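Local coordinates for protein transcription initiation factor TFIID subunit 5 (Encephalitozoon cuniculi, PDB 2J4B) that probably serves as a subunit of the general transcription factor TFIID in RNA polymerase II initiation, here represented by its N-terminal domain, at residues 12-16 with 33-38; 26-30 with 101-106; 42-47 with 75-81. All coordinates share one frame; numbering follows the deposited sequence.

Contact 1. Residues 12-16 with 33-38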
loop_
_atom_site.group_PDB
_atom_site.type_symbol
_atom_site.label_atom_id
_atom_site.label_comp_id
_atom_site.label_asym_id
_atom_site.label_seq_id
_atom_site.Cartn_x
_atom_site.Cartn_y
_atom_site.Cartn_z
ATOM N N TYR A 12 -5.692 0.221 6.373
ATOM C CA TYR A 12 -4.468 -0.531 6.184
ATOM C C TYR A 12 -4.372 -1.678 7.189
ATOM O O TYR A 12 -4.186 -2.830 6.805
ATOM C CB TYR A 12 -3.267 0.399 6.332
ATOM C CG TYR A 12 -1.935 -0.299 6.208
ATOM C CD1 TYR A 12 -1.321 -0.438 4.972
ATOM C CD2 TYR A 12 -1.290 -0.805 7.322
ATOM C CE1 TYR A 12 -0.113 -1.071 4.846
ATOM C CE2 TYR A 12 -0.077 -1.441 7.208
ATOM C CZ TYR A 12 0.511 -1.571 5.970
ATOM O OH TYR A 12 1.727 -2.204 5.850
ATOM N N VAL A 13 -4.501 -1.353 8.470
ATOM C CA VAL A 13 -4.521 -2.354 9.541
ATOM C C VAL A 13 -5.572 -3.448 9.342
ATOM O O VAL A 13 -5.279 -4.630 9.468
ATOM C CB VAL A 13 -4.796 -1.689 10.914
ATOM C CG1 VAL A 13 -4.929 -2.750 11.999
ATOM C CG2 VAL A 13 -3.691 -0.672 11.265
ATOM N N SER A 14 -6.802 -3.045 9.057
ATOM C CA SER A 14 -7.916 -3.983 8.903
ATOM C C SER A 14 -7.694 -4.938 7.713
ATOM O O SER A 14 -8.038 -6.128 7.779
ATOM C CB SER A 14 -9.224 -3.200 8.754
ATOM O OG SER A 14 -10.118 -3.844 7.866
ATOM N N LEU A 15 -7.106 -4.416 6.640
ATOM C CA LEU A 15 -6.627 -5.246 5.540
ATOM C C LEU A 15 -5.478 -6.144 5.984
ATOM O O LEU A 15 -5.498 -7.345 5.764
ATOM C CB LEU A 15 -6.170 -4.377 4.378
ATOM C CG LEU A 15 -5.525 -5.121 3.205
ATOM C CD1 LEU A 15 -6.456 -6.176 2.609
ATOM C CD2 LEU A 15 -5.069 -4.106 2.168
ATOM N N LYS A 16 -4.472 -5.557 6.613
ATOM C CA LYS A 16 -3.349 -6.327 7.142
ATOM C C LYS A 16 -3.811 -7.503 8.009
ATOM O O LYS A 16 -3.309 -8.610 7.867
ATOM C CB LYS A 16 -2.429 -5.419 7.950
ATOM C CG LYS A 16 -1.185 -6.102 8.484
ATOM C CD LYS A 16 -0.329 -5.128 9.284
ATOM C CE LYS A 16 0.620 -5.860 10.196
ATOM N NZ LYS A 16 1.281 -4.940 11.152
ATOM N N LEU A 33 0.725 -6.618 -1.606
ATOM C CA LEU A 33 -0.203 -5.506 -1.665
ATOM C C LEU A 33 0.051 -4.463 -0.576
ATOM O O LEU A 33 -0.231 -3.288 -0.773
ATOM C CB LEU A 33 -1.641 -6.026 -1.561
ATOM C CG LEU A 33 -2.760 -4.978 -1.570
ATOM C CD1 LEU A 33 -2.712 -4.019 -2.780
ATOM C CD2 LEU A 33 -4.136 -5.646 -1.497
ATOM N N LEU A 34 0.553 -4.870 0.585
ATOM C CA LEU A 34 0.709 -3.910 1.678
ATOM C C LEU A 34 1.827 -2.879 1.461
ATOM O O LEU A 34 1.764 -1.793 2.028
ATOM C CB LEU A 34 0.906 -4.611 3.009
ATOM C CG LEU A 34 -0.214 -5.551 3.479
ATOM C CD1 LEU A 34 0.221 -6.239 4.811
ATOM C CD2 LEU A 34 -1.602 -4.856 3.591
ATOM N N TYR A 35 2.837 -3.198 0.651
ATOM C CA TYR A 35 3.979 -2.289 0.492
ATOM C C TYR A 35 3.641 -1.014 -0.273
ATOM O O TYR A 35 3.883 0.088 0.240
ATOM C CB TYR A 35 5.181 -2.964 -0.184
ATOM C CG TYR A 35 6.313 -1.978 -0.468
ATOM C CD1 TYR A 35 6.954 -1.314 0.568
ATOM C CD2 TYR A 35 6.714 -1.701 -1.755
ATOM C CE1 TYR A 35 7.968 -0.439 0.325
ATOM C CE2 TYR A 35 7.739 -0.821 -2.013
ATOM C CZ TYR A 35 8.372 -0.192 -0.971
ATOM O OH TYR A 35 9.401 0.710 -1.216
ATOM N N PRO A 36 3.124 -1.153 -1.513
ATOM C CA PRO A 36 2.670 0.030 -2.256
ATOM C C PRO A 36 1.540 0.775 -1.554
ATOM O O PRO A 36 1.528 1.989 -1.557
ATOM C CB PRO A 36 2.207 -0.545 -3.600
ATOM C CG PRO A 36 1.996 -1.994 -3.353
ATOM C CD PRO A 36 2.953 -2.384 -2.299
ATOM N N LEU A 37 0.611 0.063 -0.938
ATOM C CA LEU A 37 -0.436 0.724 -0.177
ATOM C C LEU A 37 0.153 1.564 0.969
ATOM O O LEU A 37 -0.268 2.700 1.203
ATOM C CB LEU A 37 -1.386 -0.315 0.400
ATOM C CG LEU A 37 -2.512 0.227 1.286
ATOM C CD1 LEU A 37 -3.221 1.474 0.680
ATOM C CD2 LEU A 37 -3.513 -0.926 1.569
ATOM N N PHE A 38 1.116 0.974 1.675
ATOM C CA PHE A 38 1.841 1.615 2.769
ATOM C C PHE A 38 2.514 2.933 2.378
ATOM O O PHE A 38 2.329 3.953 3.025
ATOM C CB PHE A 38 2.898 0.643 3.287
ATOM C CG PHE A 38 3.892 1.245 4.227
ATOM C CD1 PHE A 38 3.568 1.466 5.553
ATOM C CD2 PHE A 38 5.181 1.529 3.801
ATOM C CE1 PHE A 38 4.514 1.985 6.441
ATOM C CE2 PHE A 38 6.142 2.036 4.680
ATOM C CZ PHE A 38 5.803 2.264 5.996
#

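Contact 2. Residues 26-30 with 101-106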
loop_
_atom_site.group_PDB
_atom_site.type_symbol
_atom_site.label_atom_id
_atom_site.label_comp_id
_atom_site.label_asym_id
_atom_site.label_seq_id
_atom_site.Cartn_x
_atom_site.Cartn_y
_atom_site.Cartn_z
ATOM N N PHE A 26 -2.942 -18.185 -0.194
ATOM C CA PHE A 26 -3.262 -16.875 -0.745
ATOM C C PHE A 26 -2.378 -15.771 -0.170
ATOM O O PHE A 26 -2.190 -14.726 -0.806
ATOM C CB PHE A 26 -4.721 -16.528 -0.471
ATOM C CG PHE A 26 -5.696 -17.582 -0.926
ATOM C CD1 PHE A 26 -5.657 -18.070 -2.222
ATOM C CD2 PHE A 26 -6.666 -18.064 -0.060
ATOM C CE1 PHE A 26 -6.547 -19.027 -2.628
ATOM C CE2 PHE A 26 -7.559 -19.015 -0.464
ATOM C CZ PHE A 26 -7.508 -19.500 -1.742
ATOM N N LYS A 27 -1.839 -15.992 1.025
ATOM C CA LYS A 27 -1.043 -14.960 1.703
ATOM C C LYS A 27 0.113 -14.442 0.832
ATOM O O LYS A 27 0.476 -13.274 0.894
ATOM C CB LYS A 27 -0.491 -15.508 3.016
ATOM C CG LYS A 27 -0.166 -14.449 4.034
ATOM C CD LYS A 27 0.424 -15.068 5.275
ATOM C CE LYS A 27 -0.593 -15.866 6.039
ATOM N NZ LYS A 27 0.069 -16.912 6.870
ATOM N N ASN A 28 0.678 -15.351 0.048
ATOM C CA ASN A 28 1.771 -15.093 -0.881
ATOM C C ASN A 28 1.403 -14.015 -1.891
ATOM O O ASN A 28 2.192 -13.113 -2.181
ATOM C CB ASN A 28 2.023 -16.395 -1.649
ATOM C CG ASN A 28 3.464 -16.612 -2.018
ATOM O OD1 ASN A 28 3.746 -17.291 -3.011
ATOM N ND2 ASN A 28 4.382 -16.093 -1.221
ATOM N N ASP A 29 0.207 -14.133 -2.454
ATOM C CA ASP A 29 -0.259 -13.196 -3.451
ATOM C C ASP A 29 -0.827 -11.926 -2.839
ATOM O O ASP A 29 -0.974 -10.939 -3.529
ATOM C CB ASP A 29 -1.355 -13.826 -4.310
ATOM C CG ASP A 29 -0.822 -14.781 -5.314
ATOM O OD1 ASP A 29 0.426 -14.829 -5.503
ATOM O OD2 ASP A 29 -1.665 -15.491 -5.909
ATOM N N LEU A 30 -1.172 -11.970 -1.558
ATOM C CA LEU A 30 -1.779 -10.835 -0.888
ATOM C C LEU A 30 -0.769 -9.939 -0.164
ATOM O O LEU A 30 -0.976 -8.751 -0.070
ATOM C CB LEU A 30 -2.867 -11.310 0.085
ATOM C CG LEU A 30 -4.083 -11.953 -0.615
ATOM C CD1 LEU A 30 -5.010 -12.678 0.366
ATOM C CD2 LEU A 30 -4.863 -10.936 -1.438
ATOM N N SER A 101 1.284 -9.324 -9.177
ATOM C CA SER A 101 0.661 -10.467 -9.824
ATOM C C SER A 101 -0.097 -11.248 -8.775
ATOM O O SER A 101 0.377 -11.396 -7.645
ATOM C CB SER A 101 1.711 -11.357 -10.484
ATOM O OG SER A 101 2.392 -12.137 -9.509
ATOM N N MET A 102 -1.279 -11.723 -9.146
ATOM C CA MET A 102 -2.174 -12.451 -8.238
ATOM C C MET A 102 -2.878 -13.588 -8.952
ATOM O O MET A 102 -3.177 -13.472 -10.130
ATOM C CB MET A 102 -3.273 -11.523 -7.720
ATOM C CG MET A 102 -2.805 -10.503 -6.769
ATOM S SD MET A 102 -4.138 -9.775 -5.815
ATOM C CE MET A 102 -3.191 -8.439 -5.072
ATOM N N GLY A 103 -3.155 -14.672 -8.234
ATOM C CA GLY A 103 -4.013 -15.723 -8.744
ATOM C C GLY A 103 -5.446 -15.227 -8.744
ATOM O O GLY A 103 -5.770 -14.267 -8.046
ATOM N N ARG A 104 -6.305 -15.880 -9.516
ATOM C CA ARG A 104 -7.697 -15.466 -9.654
ATOM C C ARG A 104 -8.467 -15.537 -8.341
ATOM O O ARG A 104 -9.329 -14.704 -8.088
ATOM C CB ARG A 104 -8.428 -16.332 -10.690
ATOM C CG ARG A 104 -9.667 -15.646 -11.302
ATOM C CD ARG A 104 -10.917 -16.563 -11.445
ATOM N NE ARG A 104 -10.603 -17.947 -11.792
ATOM C CZ ARG A 104 -11.512 -18.873 -12.105
ATOM N NH1 ARG A 104 -12.811 -18.568 -12.126
ATOM N NH2 ARG A 104 -11.123 -20.113 -12.399
ATOM N N TYR A 105 -8.168 -16.527 -7.506
ATOM C CA TYR A 105 -8.883 -16.681 -6.243
ATOM C C TYR A 105 -8.503 -15.612 -5.187
ATOM O O TYR A 105 -9.371 -14.974 -4.612
ATOM C CB TYR A 105 -8.659 -18.080 -5.685
ATOM C CG TYR A 105 -9.095 -19.171 -6.625
ATOM C CD1 TYR A 105 -10.409 -19.248 -7.060
ATOM C CD2 TYR A 105 -8.189 -20.120 -7.096
ATOM C CE1 TYR A 105 -10.811 -20.234 -7.933
ATOM C CE2 TYR A 105 -8.590 -21.117 -7.963
ATOM C CZ TYR A 105 -9.903 -21.162 -8.380
ATOM O OH TYR A 105 -10.327 -22.146 -9.255
ATOM N N ALA A 106 -7.209 -15.442 -4.927
ATOM C CA ALA A 106 -6.717 -14.389 -4.030
ATOM C C ALA A 106 -7.281 -13.028 -4.423
ATOM O O ALA A 106 -7.757 -12.259 -3.568
ATOM C CB ALA A 106 -5.193 -14.344 -4.048
HETATM O O HOH W 1 0.515 -9.649 -5.569
#

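Contact 3. Residues 42-47 with 75-81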
loop_
_atom_site.group_PDB
_atom_site.type_symbol
_atom_site.label_atom_id
_atom_site.label_comp_id
_atom_site.label_asym_id
_atom_site.label_seq_id
_atom_site.Cartn_x
_atom_site.Cartn_y
_atom_site.Cartn_z
ATOM N N TYR A 42 1.552 6.908 3.396
ATOM C CA TYR A 42 2.597 7.816 3.830
ATOM C C TYR A 42 2.664 9.081 2.975
ATOM O O TYR A 42 2.696 10.190 3.495
ATOM C CB TYR A 42 3.920 7.086 3.750
ATOM C CG TYR A 42 5.127 7.833 4.266
ATOM C CD1 TYR A 42 5.246 8.159 5.621
ATOM C CD2 TYR A 42 6.178 8.164 3.413
ATOM C CE1 TYR A 42 6.362 8.815 6.107
ATOM C CE2 TYR A 42 7.307 8.829 3.899
ATOM C CZ TYR A 42 7.385 9.146 5.251
ATOM O OH TYR A 42 8.487 9.798 5.747
ATOM N N PHE A 43 2.708 8.915 1.659
ATOM C CA PHE A 43 2.732 10.058 0.756
ATOM C C PHE A 43 1.445 10.888 0.849
ATOM O O PHE A 43 1.476 12.117 0.679
ATOM C CB PHE A 43 2.948 9.583 -0.676
ATOM C CG PHE A 43 4.381 9.232 -1.001
ATOM C CD1 PHE A 43 5.356 9.202 -0.022
ATOM C CD2 PHE A 43 4.738 8.903 -2.300
ATOM C CE1 PHE A 43 6.648 8.876 -0.332
ATOM C CE2 PHE A 43 6.047 8.570 -2.617
ATOM C CZ PHE A 43 6.992 8.544 -1.633
ATOM N N ASP A 44 0.319 10.229 1.124
ATOM C CA ASP A 44 -0.963 10.930 1.212
ATOM C C ASP A 44 -1.107 11.764 2.505
ATOM O O ASP A 44 -1.686 12.858 2.483
ATOM C CB ASP A 44 -2.113 9.956 1.048
ATOM C CG ASP A 44 -2.503 9.764 -0.399
ATOM O OD1 ASP A 44 -2.319 10.727 -1.172
ATOM O OD2 ASP A 44 -2.995 8.667 -0.788
ATOM N N LEU A 45 -0.561 11.266 3.612
ATOM C CA LEU A 45 -0.513 12.027 4.858
ATOM C C LEU A 45 0.397 13.254 4.743
ATOM O O LEU A 45 0.122 14.319 5.339
ATOM C CB LEU A 45 -0.056 11.135 6.020
ATOM C CG LEU A 45 -1.048 10.040 6.450
ATOM C CD1 LEU A 45 -0.337 9.031 7.395
ATOM C CD2 LEU A 45 -2.340 10.602 7.079
ATOM N N ILE A 46 1.478 13.097 3.985
ATOM C CA ILE A 46 2.406 14.195 3.704
ATOM C C ILE A 46 1.745 15.291 2.858
ATOM O O ILE A 46 1.878 16.487 3.138
ATOM C CB ILE A 46 3.657 13.681 2.980
ATOM C CG1 ILE A 46 4.568 12.924 3.957
ATOM C CG2 ILE A 46 4.429 14.818 2.349
ATOM C CD1 ILE A 46 5.703 12.184 3.255
ATOM N N GLN A 47 1.022 14.877 1.829
ATOM C CA GLN A 47 0.349 15.811 0.950
ATOM C C GLN A 47 -0.718 16.599 1.695
ATOM O O GLN A 47 -0.912 17.782 1.426
ATOM C CB GLN A 47 -0.284 15.070 -0.222
ATOM C CG GLN A 47 -0.652 15.978 -1.377
ATOM C CD GLN A 47 -1.228 15.207 -2.531
ATOM O OE1 GLN A 47 -0.609 15.126 -3.600
ATOM N NE2 GLN A 47 -2.411 14.615 -2.330
ATOM N N PHE A 75 12.883 6.269 1.645
ATOM C CA PHE A 75 11.688 7.059 1.962
ATOM C C PHE A 75 11.718 7.663 3.367
ATOM O O PHE A 75 11.102 8.685 3.613
ATOM C CB PHE A 75 10.432 6.212 1.834
ATOM C CG PHE A 75 10.151 5.747 0.443
ATOM C CD1 PHE A 75 9.855 6.647 -0.558
ATOM C CD2 PHE A 75 10.133 4.404 0.140
ATOM C CE1 PHE A 75 9.566 6.200 -1.835
ATOM C CE2 PHE A 75 9.856 3.978 -1.122
ATOM C CZ PHE A 75 9.572 4.871 -2.107
ATOM N N GLU A 76 12.414 7.015 4.287
ATOM C CA GLU A 76 12.567 7.529 5.651
ATOM C C GLU A 76 12.878 9.035 5.707
ATOM O O GLU A 76 12.372 9.734 6.581
ATOM C CB GLU A 76 13.664 6.737 6.370
ATOM C CG GLU A 76 14.251 7.415 7.593
ATOM C CD GLU A 76 15.581 6.810 7.993
ATOM O OE1 GLU A 76 15.613 5.594 8.297
ATOM O OE2 GLU A 76 16.588 7.554 8.007
ATOM N N SER A 77 13.700 9.525 4.777
ATOM C CA SER A 77 14.133 10.925 4.766
ATOM C C SER A 77 13.173 11.849 4.029
ATOM O O SER A 77 13.433 13.040 3.926
ATOM C CB SER A 77 15.534 11.060 4.131
ATOM O OG SER A 77 15.472 11.184 2.705
ATOM N N ILE A 78 12.077 11.303 3.510
ATOM C CA ILE A 78 11.081 12.086 2.780
ATOM C C ILE A 78 9.901 12.467 3.677
ATOM O O ILE A 78 9.013 11.644 3.889
ATOM C CB ILE A 78 10.538 11.270 1.600
ATOM C CG1 ILE A 78 11.663 10.954 0.620
ATOM C CG2 ILE A 78 9.409 12.015 0.872
ATOM C CD1 ILE A 78 11.226 10.033 -0.480
ATOM N N TYR A 79 9.898 13.704 4.189
ATOM C CA TYR A 79 8.866 14.176 5.130
ATOM C C TYR A 79 7.865 15.154 4.517
ATOM O O TYR A 79 6.714 15.197 4.932
ATOM C CB TYR A 79 9.498 14.883 6.346
ATOM C CG TYR A 79 10.649 14.139 6.960
ATOM C CD1 TYR A 79 10.448 12.925 7.607
ATOM C CD2 TYR A 79 11.942 14.643 6.891
ATOM C CE1 TYR A 79 11.499 12.235 8.168
ATOM C CE2 TYR A 79 13.004 13.948 7.453
ATOM C CZ TYR A 79 12.770 12.744 8.083
ATOM O OH TYR A 79 13.812 12.051 8.641
ATOM N N THR A 80 8.306 15.965 3.562
ATOM C CA THR A 80 7.461 17.025 3.035
ATOM C C THR A 80 7.124 16.808 1.577
ATOM O O THR A 80 7.676 15.921 0.924
ATOM C CB THR A 80 8.133 18.390 3.189
ATOM O OG1 THR A 80 9.280 18.456 2.328
ATOM C CG2 THR A 80 8.547 18.613 4.643
ATOM N N VAL A 81 6.201 17.623 1.081
ATOM C CA VAL A 81 5.799 17.596 -0.314
ATOM C C VAL A 81 6.958 17.946 -1.230
ATOM O O VAL A 81 7.092 17.359 -2.301
ATOM C CB VAL A 81 4.619 18.579 -0.582
ATOM C CG1 VAL A 81 4.530 18.956 -2.069
ATOM C CG2 VAL A 81 3.324 17.961 -0.113
HETATM O O HOH W 2 9.872 8.938 8.067
HETATM O O HOH W 3 4.121 18.266 3.385
#

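Contact 1. Residues 12-16 with 33-38
With CG anti to the backbone N (chi1 178°), the ring of Y12 leans out from helix 8-21 and reaches helix 34-47, whereas L34 answers with CG anti to its carbonyl carbon (chi1 -60°), sending both methyls back toward the first helix. The tyrosine presents an edge: L34 O lies near the ring plane, 3.5 Å from Y12 CE1, and L37 CG sits at the same rim, 3.9 Å from Y12 CD1. CE1 also meets F38 CB, at 3.8 Å, so this part of the ring touches three residues of the opposing helix, L34, L37 and F38. The phenol OH rests near L34 CB and finds its hydrogen bond elsewhere, at H65 NE2.

The two helices run almost exactly antiparallel, 176° between the local axes, but 11.4 Å apart, a spacing bridged by large side chains in the core of this largely helical NTD2 domain of TAF5. Helix 51-61 closes in on the same aromatic cluster, F57 meeting Y12 edge-to-face, while helices 104-116 and 120-129 pack on L15, L33 and L37.

One turn along from Y12, L15 enters the leucine cluster mainly through one branch. Its CD2 methyl lies 3.6 Å from L37 CD2 and 3.8 Å from L34 CD2, with L33 CD2 a little farther off. L15 and L34 lie alongside with their chains pointing opposite ways; L15 and L37 instead meet at a slant. K16 contributes aliphatic carbon alone, its CG lying 3.9 Å from L34 CD1, and the extended chain then carries NZ away to a salt bridge with D64.

Contact 2. Residues 26-30 with 101-106
D29 faces M102 and F26 faces A106 where helix 24-30 runs alongside the strand-to-helix junction of residues 101-106. Helix 26-30 and strand 101-103 are roughly antiparallel, at 153°, and their local axes come within 7.9 Å. G103, the last residue of the strand, is also the N-cap of helix 104-116.

The carboxylate of D29 spans the gap at this junction. G103 N donates to D29 OD2 over 2.9 Å with an N-H...O angle of 158°, arriving from well above the carboxylate plane, 55° out of it. The aspartate CB meanwhile packs on the A106 methyl, 3.9 Å from A106 CB. A second polar bridge runs through water, which donates to D29 O at 2.8 Å and to S101 O at 2.7 Å. The extended chain of M102 passes beside the same D29 carbonyl, its CE methyl 3.7 Å from D29 O.

Toward the start of the helix, F26 has CG anti to its carbonyl carbon, a torsion that directs the ring to the new helix: F26 CE1 lies 3.8 Å from Y105 CB. L30 CD2 approaches A106 O at 3.8 Å, and L30 also touches L110 and W18.

M102 is paired by backbone hydrogen bonds with K133 and Y135. The contact therefore joins helix 24-30 to strand 98-103 of the domain's two-stranded parallel sheet, at the point where that strand passes into helix 104-116 through a glycine N-cap.

Contact 3. Residues 42-47 with 75-81
I46 presses its side chain on the backbone of residues 78-81, with CG1 3.3 Å from Y79 O. This is a helix-to-loop contact within the NTD2 domain of TAF5: the C-terminal part of helix 34-47 packs against the connection from helix 69-75 to helix 81-86, which opens with a type I beta turn from F75 to I78.

All the branches of I46 crowd round Y79 O. Besides CG1, the CG2 methyl, anti to the backbone N, comes up to the same oxygen and also reaches T80 C at 3.4 Å, while CD1 extends on to I78 O. That CD1 methyl also lies over one face of the Y42 ring, offset toward the rim. One residue on, Q47 offers its backbone, Q47 CA lying 3.8 Å from V81 CG2.

Y42, also with CG anti to the backbone N (chi1 -175°), brings its phenol up to the carbonyls of the turn, F75 O and I78 O. Y42 OH is 2.7 Å from I78 O in a weak hydrogen bond. A water 2.8 Å from Y42 OH donates to E76 O, linking the tyrosine to the turn a second time.

Elsewhere in the contact F43 and F75 meet. Their planes stand at 73° with centroids 5.5 Å apart, an oblique pairing in which F43 CZ comes closest to F75 CE1. F89 then meets F75 edge-to-face, and A90 touches F43, so helix 88-95 continues the apolar cluster.

T80 is the N-cap of the following helix, its OG1 weakly bonded to H83 N. Just past it a second water joins the segments, donating to I46 O at 2.9 Å and accepting from V81 N at 3.2 Å.

Helix 34-47 serves contacts 1 and 3, whose centres lie about 17 Å apart; they touch where Y35, pointing away from helix 8-21, brings its OH to 3.3 Å from F75 CE2. Contact 1 lies nearest the middle of the chain, about 5 Å from its centre, whereas contacts 2 and 3 sit on opposite sides of that centre, their own centres about 29 Å apart and their nearest atoms about 16 Å. Contact 2 interleaves with contact 1, segment 26-30 falling between 12-16 and 33-38; their centres are about 14 Å apart. Contact 2 also closes a long loop, inside which contact 3 is nested. All three belong to the NTD2 domain.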